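Side-chain contacts in aminotransferase class I and II (Streptococcus suis 89/1591, PDB 3OP7), which probably transfers amino groups between amino acids and keto acids, using a pyridoxal phosphate cofactor held as a Schiff base on a lysine: residues E10-V15 / G337-R342; A163-G168 / Y345-F350; E282-I287 / E355-G360; E320-Q325 / S365-R370; L324-L327 / G331-L334. One frame throughout, in Å; residues are numbered along the deposited sequence.

Contact 1: E10-V15 / G337-R342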
# COMPACT_ATOMS: atom_id res chain seq x y z
N GLU A 10 8.77 14.01 -1.24
CA GLU A 10 7.51 14.07 -0.48
C GLU A 10 7.44 15.21 0.55
O GLU A 10 6.46 15.97 0.64
CB GLU A 10 7.26 12.69 0.23
CG GLU A 10 5.94 12.63 0.95
CD GLU A 10 5.68 11.24 1.61
OE1 GLU A 10 6.57 10.39 1.57
OE2 GLU A 10 4.56 11.06 2.15
N GLU A 11 8.50 15.36 1.34
CA GLU A 11 8.54 16.38 2.37
C GLU A 11 8.44 17.77 1.69
O GLU A 11 7.71 18.65 2.14
CB GLU A 11 9.85 16.25 3.17
CG GLU A 11 9.91 17.13 4.45
CD GLU A 11 10.37 18.58 4.19
OE1 GLU A 11 11.07 18.81 3.17
OE2 GLU A 11 10.02 19.49 4.99
N TRP A 12 9.19 17.94 0.61
CA TRP A 12 9.14 19.21 -0.15
C TRP A 12 7.72 19.50 -0.63
O TRP A 12 7.21 20.59 -0.38
CB TRP A 12 10.09 19.15 -1.34
CG TRP A 12 9.95 20.30 -2.27
CD1 TRP A 12 9.28 20.31 -3.46
CD2 TRP A 12 10.55 21.58 -2.13
NE1 TRP A 12 9.40 21.56 -4.05
CE2 TRP A 12 10.17 22.35 -3.25
CE3 TRP A 12 11.33 22.17 -1.13
CZ2 TRP A 12 10.58 23.69 -3.41
CZ3 TRP A 12 11.75 23.49 -1.29
CH2 TRP A 12 11.35 24.24 -2.42
N LEU A 13 7.11 18.53 -1.31
CA LEU A 13 5.74 18.68 -1.81
C LEU A 13 4.73 18.88 -0.67
O LEU A 13 3.84 19.75 -0.77
CB LEU A 13 5.32 17.54 -2.72
CG LEU A 13 6.15 17.39 -4.00
CD1 LEU A 13 5.82 16.15 -4.79
CD2 LEU A 13 6.03 18.69 -4.88
N ASN A 14 4.84 18.09 0.42
CA ASN A 14 3.94 18.30 1.56
C ASN A 14 3.92 19.76 2.01
O ASN A 14 2.84 20.33 2.28
CB ASN A 14 4.36 17.45 2.77
CG ASN A 14 4.01 15.99 2.62
OD1 ASN A 14 3.20 15.59 1.78
ND2 ASN A 14 4.64 15.16 3.44
N VAL A 15 5.10 20.38 2.11
CA VAL A 15 5.21 21.74 2.62
C VAL A 15 4.73 22.79 1.58
O VAL A 15 4.06 23.76 1.97
CB VAL A 15 6.63 22.09 3.10
CG1 VAL A 15 6.76 23.58 3.49
CG2 VAL A 15 7.03 21.23 4.27
N GLY A 337 17.27 20.39 -6.79
CA GLY A 337 18.15 19.26 -7.04
C GLY A 337 18.78 18.61 -5.82
O GLY A 337 19.10 17.43 -5.86
N ASN A 338 18.96 19.38 -4.75
CA ASN A 338 19.48 18.83 -3.48
C ASN A 338 18.59 17.75 -2.91
O ASN A 338 19.05 16.92 -2.13
CB ASN A 338 19.66 19.95 -2.45
CG ASN A 338 18.35 20.62 -2.11
OD1 ASN A 338 17.69 21.13 -3.00
ND2 ASN A 338 17.95 20.59 -0.84
N ARG A 339 17.30 17.73 -3.28
CA ARG A 339 16.40 16.65 -2.85
C ARG A 339 16.73 15.30 -3.54
O ARG A 339 16.19 14.25 -3.12
CB ARG A 339 14.93 17.02 -3.09
CG ARG A 339 14.45 18.29 -2.37
CD ARG A 339 14.56 18.13 -0.87
NE ARG A 339 14.17 19.27 -0.04
CZ ARG A 339 13.30 19.23 0.96
NH1 ARG A 339 12.65 18.10 1.26
NH2 ARG A 339 13.10 20.32 1.69
N PHE A 340 17.57 15.36 -4.57
CA PHE A 340 18.16 14.19 -5.25
C PHE A 340 19.71 14.11 -5.05
O PHE A 340 20.41 13.41 -5.78
CB PHE A 340 17.82 14.25 -6.76
CG PHE A 340 16.38 14.56 -7.05
CD1 PHE A 340 15.95 15.87 -7.18
CD2 PHE A 340 15.43 13.55 -7.17
CE1 PHE A 340 14.60 16.17 -7.42
CE2 PHE A 340 14.08 13.84 -7.41
CZ PHE A 340 13.67 15.15 -7.54
N GLU A 341 20.23 14.82 -4.05
CA GLU A 341 21.65 14.96 -3.81
C GLU A 341 22.45 15.37 -5.06
O GLU A 341 23.61 15.01 -5.21
CB GLU A 341 22.27 13.73 -3.11
CG GLU A 341 23.54 14.12 -2.27
CD GLU A 341 24.25 12.94 -1.58
OE1 GLU A 341 23.75 11.80 -1.66
OE2 GLU A 341 25.33 13.16 -0.96
N ARG A 342 21.84 16.19 -5.91
CA ARG A 342 22.57 16.86 -6.99
C ARG A 342 22.14 18.31 -7.07
O ARG A 342 21.26 18.67 -7.88
CB ARG A 342 22.29 16.20 -8.34
CG ARG A 342 22.90 14.81 -8.51
CD ARG A 342 24.40 14.87 -8.89
NE ARG A 342 24.91 13.57 -9.39
CZ ARG A 342 25.19 12.53 -8.63
NH1 ARG A 342 25.01 12.62 -7.30
NH2 ARG A 342 25.66 11.38 -9.18
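The R339 guanidinium has W12 CB over one face, near the rim, and the carboxylate of E11 at its edge; the indole of W12 meets R339 NH2 at its own edge, the two planes 67° apart. The contact joins the N-terminal helix 8-16 of this aminotransferase, which has the fold-type I architecture of pyridoxal phosphate enzymes, to the short 3-10 turn that follows strand 335-336. Carboxylate and guanidinium lie almost in one plane, 9° apart, and make a salt bridge in which NH1 and NH2 of R339 both close on the single oxygen OE1 of E11. The shorter bond, R339 NH1 to E11 OE1, is 2.6 Å. The second, from R339 NH2 to E11 OE1, is 2.9 Å and more bent. The E11 chain turns at chi2 (-85°), which brings the acid round to the arginine. R339 is held from other directions too: NE pairs with E320 and NH1 also reaches the carbonyl of G8, so the group is fixed in rotation between two acids. W12 spends its NE1 on L334 O, leaving the ring for packing. Where indole and arginine come together, W12 CE3 lies 3.8 Å from R339 NH2.

Contact 2: A163-G168 / Y345-F350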
# COMPACT_ATOMS: atom_id res chain seq x y z
N ALA A 163 12.92 4.56 -17.74
CA ALA A 163 13.83 5.72 -17.58
C ALA A 163 13.97 6.22 -16.17
O ALA A 163 13.12 5.93 -15.34
CB ALA A 163 13.34 6.87 -18.48
N ASN A 164 15.00 7.03 -15.89
CA ASN A 164 15.30 7.38 -14.50
C ASN A 164 14.57 8.64 -14.03
O ASN A 164 14.38 9.55 -14.79
CB ASN A 164 16.81 7.63 -14.34
CG ASN A 164 17.25 7.61 -12.85
OD1 ASN A 164 16.57 7.05 -11.97
ND2 ASN A 164 18.39 8.21 -12.57
N ASN A 165 14.17 8.67 -12.76
CA ASN A 165 13.66 9.87 -12.08
C ASN A 165 14.82 10.36 -11.22
O ASN A 165 15.17 9.68 -10.23
CB ASN A 165 12.44 9.46 -11.22
CG ASN A 165 11.77 10.63 -10.52
OD1 ASN A 165 12.37 11.63 -10.25
ND2 ASN A 165 10.50 10.45 -10.17
N PRO A 166 15.36 11.57 -11.49
CA PRO A 166 14.75 12.73 -12.18
C PRO A 166 15.15 13.05 -13.59
O PRO A 166 14.59 13.96 -14.20
CB PRO A 166 15.18 13.87 -11.25
CG PRO A 166 16.64 13.48 -10.93
CD PRO A 166 16.61 11.98 -10.82
N THR A 167 16.15 12.34 -14.14
CA THR A 167 16.79 12.74 -15.38
C THR A 167 16.05 12.46 -16.68
O THR A 167 16.24 13.16 -17.67
CB THR A 167 18.17 12.05 -15.53
OG1 THR A 167 17.96 10.63 -15.60
CG2 THR A 167 19.09 12.43 -14.35
N GLY A 168 15.19 11.44 -16.67
CA GLY A 168 14.49 11.07 -17.87
C GLY A 168 15.35 10.28 -18.84
O GLY A 168 14.90 10.02 -19.97
N TYR A 345 20.74 21.87 -9.93
CA TYR A 345 19.72 21.42 -10.87
C TYR A 345 18.34 21.50 -10.22
O TYR A 345 18.20 21.46 -8.98
CB TYR A 345 19.95 19.94 -11.25
CG TYR A 345 21.26 19.63 -11.91
CD1 TYR A 345 22.41 19.44 -11.15
CD2 TYR A 345 21.37 19.51 -13.29
CE1 TYR A 345 23.63 19.15 -11.76
CE2 TYR A 345 22.60 19.26 -13.91
CZ TYR A 345 23.72 19.06 -13.13
OH TYR A 345 24.97 18.79 -13.69
N VAL A 346 17.31 21.49 -11.06
CA VAL A 346 15.92 21.40 -10.59
C VAL A 346 15.20 20.30 -11.39
O VAL A 346 15.51 20.14 -12.56
CB VAL A 346 15.20 22.76 -10.77
CG1 VAL A 346 15.86 23.83 -9.90
CG2 VAL A 346 15.21 23.21 -12.24
N ARG A 347 14.30 19.54 -10.76
CA ARG A 347 13.43 18.62 -11.50
C ARG A 347 12.19 19.42 -11.99
O ARG A 347 11.52 20.08 -11.19
CB ARG A 347 12.99 17.44 -10.68
CG ARG A 347 12.39 16.37 -11.57
CD ARG A 347 11.89 15.26 -10.77
NE ARG A 347 10.67 15.65 -10.08
CZ ARG A 347 9.97 14.85 -9.29
NH1 ARG A 347 10.41 13.60 -9.01
NH2 ARG A 347 8.85 15.31 -8.73
N LEU A 348 11.97 19.38 -13.31
CA LEU A 348 10.89 20.09 -13.99
C LEU A 348 9.96 19.07 -14.71
O LEU A 348 10.42 18.34 -15.59
CB LEU A 348 11.51 21.04 -15.00
CG LEU A 348 10.56 22.10 -15.56
CD1 LEU A 348 11.40 23.29 -16.01
CD2 LEU A 348 9.66 21.58 -16.68
N GLY A 349 8.70 19.00 -14.32
CA GLY A 349 7.75 18.09 -14.94
C GLY A 349 6.95 18.87 -15.99
O GLY A 349 6.18 19.76 -15.64
N PHE A 350 7.14 18.53 -17.25
CA PHE A 350 6.62 19.37 -18.33
C PHE A 350 5.35 18.86 -19.03
O PHE A 350 4.86 19.55 -19.94
CB PHE A 350 7.71 19.60 -19.39
CG PHE A 350 8.16 18.34 -20.07
CD1 PHE A 350 9.20 17.58 -19.55
CD2 PHE A 350 7.52 17.89 -21.21
CE1 PHE A 350 9.59 16.36 -20.18
CE2 PHE A 350 7.91 16.70 -21.84
CZ PHE A 350 8.96 15.95 -21.33
O HOH W 1 8.63 11.74 -7.88
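N165 and R347 meet through one amide oxygen and one guanidinium nitrogen: R347 NH1 donates to N165 OD1 at 3.0 Å, with an N-H...O angle of 148°. The donor lies in the plane of the amide carbonyl and on a lone pair of OD1, while OD1 sits close to the guanidinium plane, although the two flat groups are tilted against each other. R347 leaves strand 345-348 extended through chi1 and chi2, then bends at chi3 (73°), which swings the guanidinium round to N165. The asparagine holds its CG anti to its backbone N (chi1 -176°), with the amide turned to the arginine. CG and CD of R347 run alongside the proline, R347 CD lying 3.6 Å from P166 CB. The peptide bond between N165 and P166 is cis.

In the fold-type I aminotransferases an asparagine-proline pair next to the cofactor and an arginine from the small domain are familiar parts of the active site, and this pair is consistent with that pattern. N165 ND2 donates to O3 of the modified lysine at position 222, the internal aldimine of pyridoxal phosphate. The arginine may correspond to the one that binds the substrate carboxylate in relatives; an unidentified ligand lies about 6 Å from its side chain.

A water spans the two groups, accepting from R347 NH1 at 2.8 Å and from N165 ND2 at 3.2 Å. R347 NH2 is bound in turn by the carbonyl of A25, and F340 packs against the aliphatic part of the arginine.

Contact 3: E282-I287 / E355-G360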
# COMPACT_ATOMS: atom_id res chain seq x y z
N GLU A 282 5.35 15.21 -26.83
CA GLU A 282 6.11 15.82 -27.92
C GLU A 282 5.88 17.33 -28.02
O GLU A 282 6.81 18.10 -28.14
CB GLU A 282 5.78 15.15 -29.26
CG GLU A 282 6.12 13.66 -29.27
CD GLU A 282 5.84 12.98 -30.61
OE1 GLU A 282 5.13 13.58 -31.43
OE2 GLU A 282 6.32 11.85 -30.83
N GLU A 283 4.63 17.76 -27.93
CA GLU A 283 4.32 19.19 -27.99
C GLU A 283 4.90 19.98 -26.81
O GLU A 283 5.42 21.09 -27.00
CB GLU A 283 2.81 19.39 -28.09
CG GLU A 283 2.27 18.89 -29.42
CD GLU A 283 0.76 19.02 -29.55
OE1 GLU A 283 0.16 19.90 -28.88
OE2 GLU A 283 0.18 18.23 -30.34
N ASN A 284 4.80 19.43 -25.60
CA ASN A 284 5.33 20.11 -24.42
C ASN A 284 6.84 20.04 -24.35
O ASN A 284 7.51 21.04 -24.02
CB ASN A 284 4.68 19.60 -23.14
CG ASN A 284 3.26 20.01 -23.03
OD1 ASN A 284 2.65 20.38 -24.03
ND2 ASN A 284 2.71 19.99 -21.81
N LEU A 285 7.41 18.92 -24.79
CA LEU A 285 8.87 18.83 -24.86
C LEU A 285 9.42 19.84 -25.87
O LEU A 285 10.47 20.45 -25.61
CB LEU A 285 9.34 17.41 -25.16
CG LEU A 285 10.84 17.13 -25.03
CD1 LEU A 285 11.46 17.73 -23.77
CD2 LEU A 285 11.06 15.66 -25.10
N ALA A 286 8.75 20.03 -27.01
CA ALA A 286 9.23 21.03 -27.99
C ALA A 286 9.23 22.45 -27.41
O ALA A 286 10.11 23.24 -27.69
CB ALA A 286 8.42 20.99 -29.31
N ILE A 287 8.25 22.74 -26.56
CA ILE A 287 8.17 24.03 -25.88
C ILE A 287 9.33 24.19 -24.89
O ILE A 287 10.00 25.26 -24.86
CB ILE A 287 6.80 24.16 -25.16
CG1 ILE A 287 5.70 24.37 -26.20
CG2 ILE A 287 6.79 25.32 -24.17
CD1 ILE A 287 4.32 24.25 -25.59
N GLU A 355 -0.60 25.32 -20.98
CA GLU A 355 -0.74 26.72 -20.58
C GLU A 355 0.05 27.03 -19.31
O GLU A 355 0.65 28.12 -19.15
CB GLU A 355 -2.22 27.05 -20.31
CG GLU A 355 -3.11 27.08 -21.56
CD GLU A 355 -3.92 25.80 -21.72
OE1 GLU A 355 -3.39 24.70 -21.48
OE2 GLU A 355 -5.11 25.90 -22.11
N THR A 356 -0.03 26.07 -18.39
CA THR A 356 0.64 26.16 -17.08
C THR A 356 2.16 26.05 -17.28
O THR A 356 2.90 26.82 -16.66
CB THR A 356 0.09 25.14 -16.06
OG1 THR A 356 -1.27 25.46 -15.73
CG2 THR A 356 0.92 25.14 -14.77
N LEU A 357 2.59 25.16 -18.18
CA LEU A 357 4.01 25.05 -18.57
C LEU A 357 4.49 26.38 -19.07
O LEU A 357 5.51 26.88 -18.59
CB LEU A 357 4.28 23.97 -19.64
CG LEU A 357 5.76 23.81 -20.10
CD1 LEU A 357 6.68 23.44 -18.90
CD2 LEU A 357 5.94 22.78 -21.25
N ILE A 358 3.78 26.94 -20.06
CA ILE A 358 4.24 28.18 -20.70
C ILE A 358 4.38 29.31 -19.70
O ILE A 358 5.38 30.02 -19.70
CB ILE A 358 3.32 28.59 -21.88
CG1 ILE A 358 3.53 27.61 -23.05
CG2 ILE A 358 3.67 30.02 -22.36
CD1 ILE A 358 2.53 27.78 -24.21
N LYS A 359 3.39 29.46 -18.83
CA LYS A 359 3.41 30.54 -17.84
C LYS A 359 4.52 30.28 -16.80
O LYS A 359 5.26 31.20 -16.44
CB LYS A 359 2.02 30.70 -17.18
CG LYS A 359 1.91 31.84 -16.14
CD LYS A 359 2.47 33.21 -16.60
CE LYS A 359 1.70 33.79 -17.77
NZ LYS A 359 2.09 35.19 -18.11
N GLY A 360 4.64 29.04 -16.36
CA GLY A 360 5.69 28.64 -15.43
C GLY A 360 7.06 29.01 -15.96
O GLY A 360 7.87 29.63 -15.25
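I287 and L357 run past each other in opposite directions, so that the methyl CG2 of the isoleucine comes against CD2 of the leucine at 4.0 Å. I287 and I358 instead cross at about a right angle: I287 CG2 is 4.1 Å from I358 CG1, and the CD1 methyls of these two residues approach to 4.2 Å. One branch of I287 thus serves two neighbours on the facing helix. CG2 is the branch anti to the backbone N of I287, and it is this methyl that faces the other helix.

This is parallel helix-helix packing on the outside of the C-terminal (small) domain of a fold-type I enzyme. The segments 282-287 and 355-360, on helices 270-294 and 354-368, run the same way, with axes 8° apart in direction and 10.7 Å apart at closest approach.

L357 also reaches over the backbone of the other helix. Its CD2 stands 3.6 Å from N284 O and 3.9 Å from N284 CB, a purely van der Waals approach. The amide of N284 is used for something else: ND2 donates to F350 O and OD1 accepts from Q354, tying helix 270-294 to the loop after strand 345-348 and to the start of helix 354-368.

Contact 4: E320-Q325 / S365-R370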
# COMPACT_ATOMS: atom_id res chain seq x y z
N GLU A 320 17.58 24.77 -3.29
CA GLU A 320 16.44 24.82 -2.36
C GLU A 320 16.08 26.28 -2.08
O GLU A 320 14.92 26.66 -2.12
CB GLU A 320 16.72 24.03 -1.08
CG GLU A 320 15.62 24.16 -0.01
CD GLU A 320 14.99 22.82 0.43
OE1 GLU A 320 15.36 21.75 -0.06
OE2 GLU A 320 14.05 22.89 1.26
N ASP A 321 17.08 27.13 -1.85
CA ASP A 321 16.81 28.54 -1.66
C ASP A 321 16.23 29.17 -2.96
O ASP A 321 15.28 29.98 -2.92
CB ASP A 321 18.09 29.29 -1.27
CG ASP A 321 18.68 28.88 0.10
OD1 ASP A 321 18.09 28.09 0.86
OD2 ASP A 321 19.77 29.40 0.42
N PHE A 322 16.81 28.81 -4.11
CA PHE A 322 16.36 29.33 -5.41
C PHE A 322 14.90 28.98 -5.64
O PHE A 322 14.09 29.83 -6.01
CB PHE A 322 17.21 28.71 -6.50
CG PHE A 322 16.85 29.14 -7.89
CD1 PHE A 322 15.88 28.46 -8.62
CD2 PHE A 322 17.55 30.16 -8.51
CE1 PHE A 322 15.59 28.83 -9.92
CE2 PHE A 322 17.25 30.54 -9.82
CZ PHE A 322 16.28 29.88 -10.52
N CYS A 323 14.56 27.72 -5.44
CA CYS A 323 13.19 27.29 -5.63
C CYS A 323 12.19 27.86 -4.60
O CYS A 323 11.04 28.11 -4.95
CB CYS A 323 13.10 25.77 -5.63
SG CYS A 323 13.84 25.00 -7.12
N LEU A 324 12.63 28.04 -3.35
CA LEU A 324 11.79 28.69 -2.33
C LEU A 324 11.49 30.13 -2.73
O LEU A 324 10.35 30.60 -2.62
CB LEU A 324 12.48 28.68 -0.95
CG LEU A 324 12.59 27.35 -0.18
CD1 LEU A 324 13.65 27.50 0.95
CD2 LEU A 324 11.24 26.91 0.37
N GLN A 325 12.52 30.83 -3.17
CA GLN A 325 12.36 32.21 -3.62
C GLN A 325 11.48 32.33 -4.86
O GLN A 325 10.63 33.20 -4.92
CB GLN A 325 13.71 32.83 -3.91
CG GLN A 325 14.52 33.12 -2.69
CD GLN A 325 15.79 33.90 -3.03
OE1 GLN A 325 16.82 33.75 -2.36
NE2 GLN A 325 15.73 34.72 -4.08
N SER A 365 11.85 32.45 -16.32
CA SER A 365 12.76 33.37 -17.04
C SER A 365 12.79 34.78 -16.44
O SER A 365 13.84 35.43 -16.40
CB SER A 365 12.40 33.46 -18.53
OG SER A 365 12.69 32.23 -19.16
N GLN A 366 11.63 35.25 -15.96
CA GLN A 366 11.55 36.53 -15.24
C GLN A 366 12.43 36.52 -13.99
O GLN A 366 13.19 37.46 -13.74
CB GLN A 366 10.10 36.82 -14.81
CG GLN A 366 9.21 37.53 -15.84
CD GLN A 366 7.82 37.77 -15.27
OE1 GLN A 366 7.69 38.15 -14.11
NE2 GLN A 366 6.77 37.53 -16.08
N PHE A 367 12.33 35.45 -13.21
CA PHE A 367 13.14 35.26 -12.03
C PHE A 367 14.62 35.21 -12.40
O PHE A 367 15.44 35.88 -11.76
CB PHE A 367 12.71 33.96 -11.31
CG PHE A 367 13.28 33.80 -9.94
CD1 PHE A 367 13.08 34.78 -8.97
CD2 PHE A 367 14.02 32.68 -9.61
CE1 PHE A 367 13.61 34.63 -7.68
CE2 PHE A 367 14.56 32.53 -8.34
CZ PHE A 367 14.35 33.50 -7.37
N LEU A 368 14.95 34.48 -13.45
CA LEU A 368 16.35 34.33 -13.90
C LEU A 368 17.01 35.63 -14.36
O LEU A 368 18.23 35.78 -14.22
CB LEU A 368 16.48 33.26 -14.99
CG LEU A 368 16.38 31.81 -14.51
CD1 LEU A 368 15.99 30.89 -15.65
CD2 LEU A 368 17.69 31.35 -13.86
N ARG A 369 16.24 36.57 -14.91
CA ARG A 369 16.80 37.90 -15.26
C ARG A 369 17.37 38.64 -14.03
O ARG A 369 18.24 39.50 -14.18
CB ARG A 369 15.78 38.77 -16.02
CG ARG A 369 15.70 38.46 -17.53
N ARG A 370 16.92 38.29 -12.82
CA ARG A 370 17.46 38.84 -11.57
C ARG A 370 18.91 38.38 -11.27
O ARG A 370 19.59 39.01 -10.44
CB ARG A 370 16.55 38.53 -10.37
CG ARG A 370 15.08 38.94 -10.54
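F367 points an edge at the face of F322 in a T-shaped arrangement, with ring centroids 5.0 Å apart and planes at 69°. F367 CE2 lies over the centre of the F322 ring, 3.6 Å above its plane. Both rings are carried across by the same choice at chi1, F322 at 179° and F367 at -168°, and as side chains they slide past each other in opposite directions.

Apolar contacts fill in round the pair. L368, the next residue on helix 354-368, brings its CD2 to the edge of the F322 ring, 3.9 Å from F322 CZ, so one residue covers one face of this ring and its neighbour meets the rim. Q325 CB lies 3.6 Å from F367 CZ, and the glutamine chain crosses the phenylalanine at about a right angle.

Polar atoms contribute only by proximity. F322 O comes within 3.6 Å of F367 CE2, and Q325 NE2 is 3.8 Å from F367 CZ, its amide plane nearly perpendicular to the ring.

Within the C-terminal domain of this fold-type I aminotransferase, the contact packs helix 319-330 against the end of the last helix of the chain, beside F371, whose ring also meets F367 edge-to-face. With no hydrogen bond or salt bridge between the segments, the helices are held here by dispersion and by the weak electrostatics of ring hydrogens facing a pi cloud.

Contact 5: L324-L327 / G331-L334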
# COMPACT_ATOMS: atom_id res chain seq x y z
N LEU A 324 12.63 28.04 -3.35
CA LEU A 324 11.79 28.69 -2.33
C LEU A 324 11.49 30.13 -2.73
O LEU A 324 10.35 30.60 -2.62
CB LEU A 324 12.48 28.68 -0.95
CG LEU A 324 12.59 27.35 -0.18
CD1 LEU A 324 13.65 27.50 0.95
CD2 LEU A 324 11.24 26.91 0.37
N GLN A 325 12.52 30.83 -3.17
CA GLN A 325 12.36 32.21 -3.62
C GLN A 325 11.48 32.33 -4.86
O GLN A 325 10.63 33.20 -4.92
CB GLN A 325 13.71 32.83 -3.91
CG GLN A 325 14.52 33.12 -2.69
CD GLN A 325 15.79 33.90 -3.03
OE1 GLN A 325 16.82 33.75 -2.36
NE2 GLN A 325 15.73 34.72 -4.08
N LEU A 326 11.71 31.47 -5.84
CA LEU A 326 10.87 31.42 -7.05
C LEU A 326 9.40 31.17 -6.68
O LEU A 326 8.47 31.82 -7.21
CB LEU A 326 11.36 30.32 -7.99
CG LEU A 326 10.49 30.01 -9.20
CD1 LEU A 326 10.56 31.15 -10.23
CD2 LEU A 326 10.87 28.66 -9.78
N LEU A 327 9.19 30.26 -5.75
CA LEU A 327 7.84 29.96 -5.28
C LEU A 327 7.21 31.19 -4.61
O LEU A 327 6.09 31.57 -4.95
CB LEU A 327 7.85 28.75 -4.34
CG LEU A 327 6.52 28.31 -3.72
CD1 LEU A 327 5.57 27.86 -4.82
CD2 LEU A 327 6.75 27.15 -2.73
N GLY A 331 5.24 32.16 -7.62
CA GLY A 331 4.31 31.07 -7.48
C GLY A 331 4.61 29.83 -8.32
O GLY A 331 3.73 29.00 -8.48
N VAL A 332 5.84 29.70 -8.83
CA VAL A 332 6.24 28.57 -9.66
C VAL A 332 6.88 27.48 -8.79
O VAL A 332 7.79 27.75 -8.00
CB VAL A 332 7.27 29.00 -10.78
CG1 VAL A 332 7.71 27.81 -11.62
CG2 VAL A 332 6.70 30.12 -11.67
N LEU A 333 6.36 26.28 -8.88
CA LEU A 333 6.89 25.17 -8.07
C LEU A 333 7.69 24.22 -8.93
O LEU A 333 7.20 23.72 -9.95
CB LEU A 333 5.78 24.42 -7.35
CG LEU A 333 6.24 23.36 -6.32
CD1 LEU A 333 6.88 24.03 -5.09
CD2 LEU A 333 5.10 22.45 -5.92
N LEU A 334 8.94 23.99 -8.49
CA LEU A 334 9.85 23.01 -9.04
C LEU A 334 10.26 22.13 -7.86
O LEU A 334 9.88 22.43 -6.71
CB LEU A 334 11.10 23.73 -9.59
CG LEU A 334 10.91 24.59 -10.85
CD1 LEU A 334 12.12 25.50 -11.07
CD2 LEU A 334 10.73 23.68 -12.04
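The backbone turns out of helix 319-330 at G331, whose positive phi (72°) breaks the helical path while its N still donates to L327 O at 2.9 Å. G331 is the C' glycine, the first residue past the helix, and it ends the helix and leads into the short strand 332-333, which pairs in parallel with strand 22-23 near the N terminus. The last helical bond is bent: G331 N stands above the carbonyl plane of L327, and its N-H...O angle is 133°. Beyond the glycine the chain turns back across the helix, and L327 CA makes a CA-H...O contact with V332 O at 3.5 Å.

Two leucines then cover the returning strand. L326 crosses V332 obliquely, with L326 CG 3.7 Å from V332 CB. L327 and L333 lie side by side, pointing the same way, with L327 CD2 and L333 CD1 3.9 Å apart. In both L326 and L327, CG is trans to the backbone N, carrying their methyls across to the strand.

All the residues that touch are buried: F367 and L364 of the last helix pack on L326, while from helix 8-16 H16 lies against L327 and W12 against L333. Just past the strand, L334 CD1 meets L326 CD2 at 3.6 Å.

How the contacts relate
From the N terminus, helix 8-16 is the first to be caught: contact 1 closes the longest loop, bringing it to the turn after strand 335-336. Contact 2 starts from the loop after strand 157-161 and ends on strand 345-348, so it crosses contact 1. Contact 3 (282-287 with 355-360) crosses both. Contact 4 (320-325 with 365-370) crosses the first three, and V346 of contact 2 packs on its C323. Contact 5, the shortest loop, lies within the spans of contacts 1, 2 and 3 and shares L324 and Q325 with contact 4; its V332 touches G360 O of contact 3. Together they tie the terminal helices to the C-terminal sheet and the cofactor site.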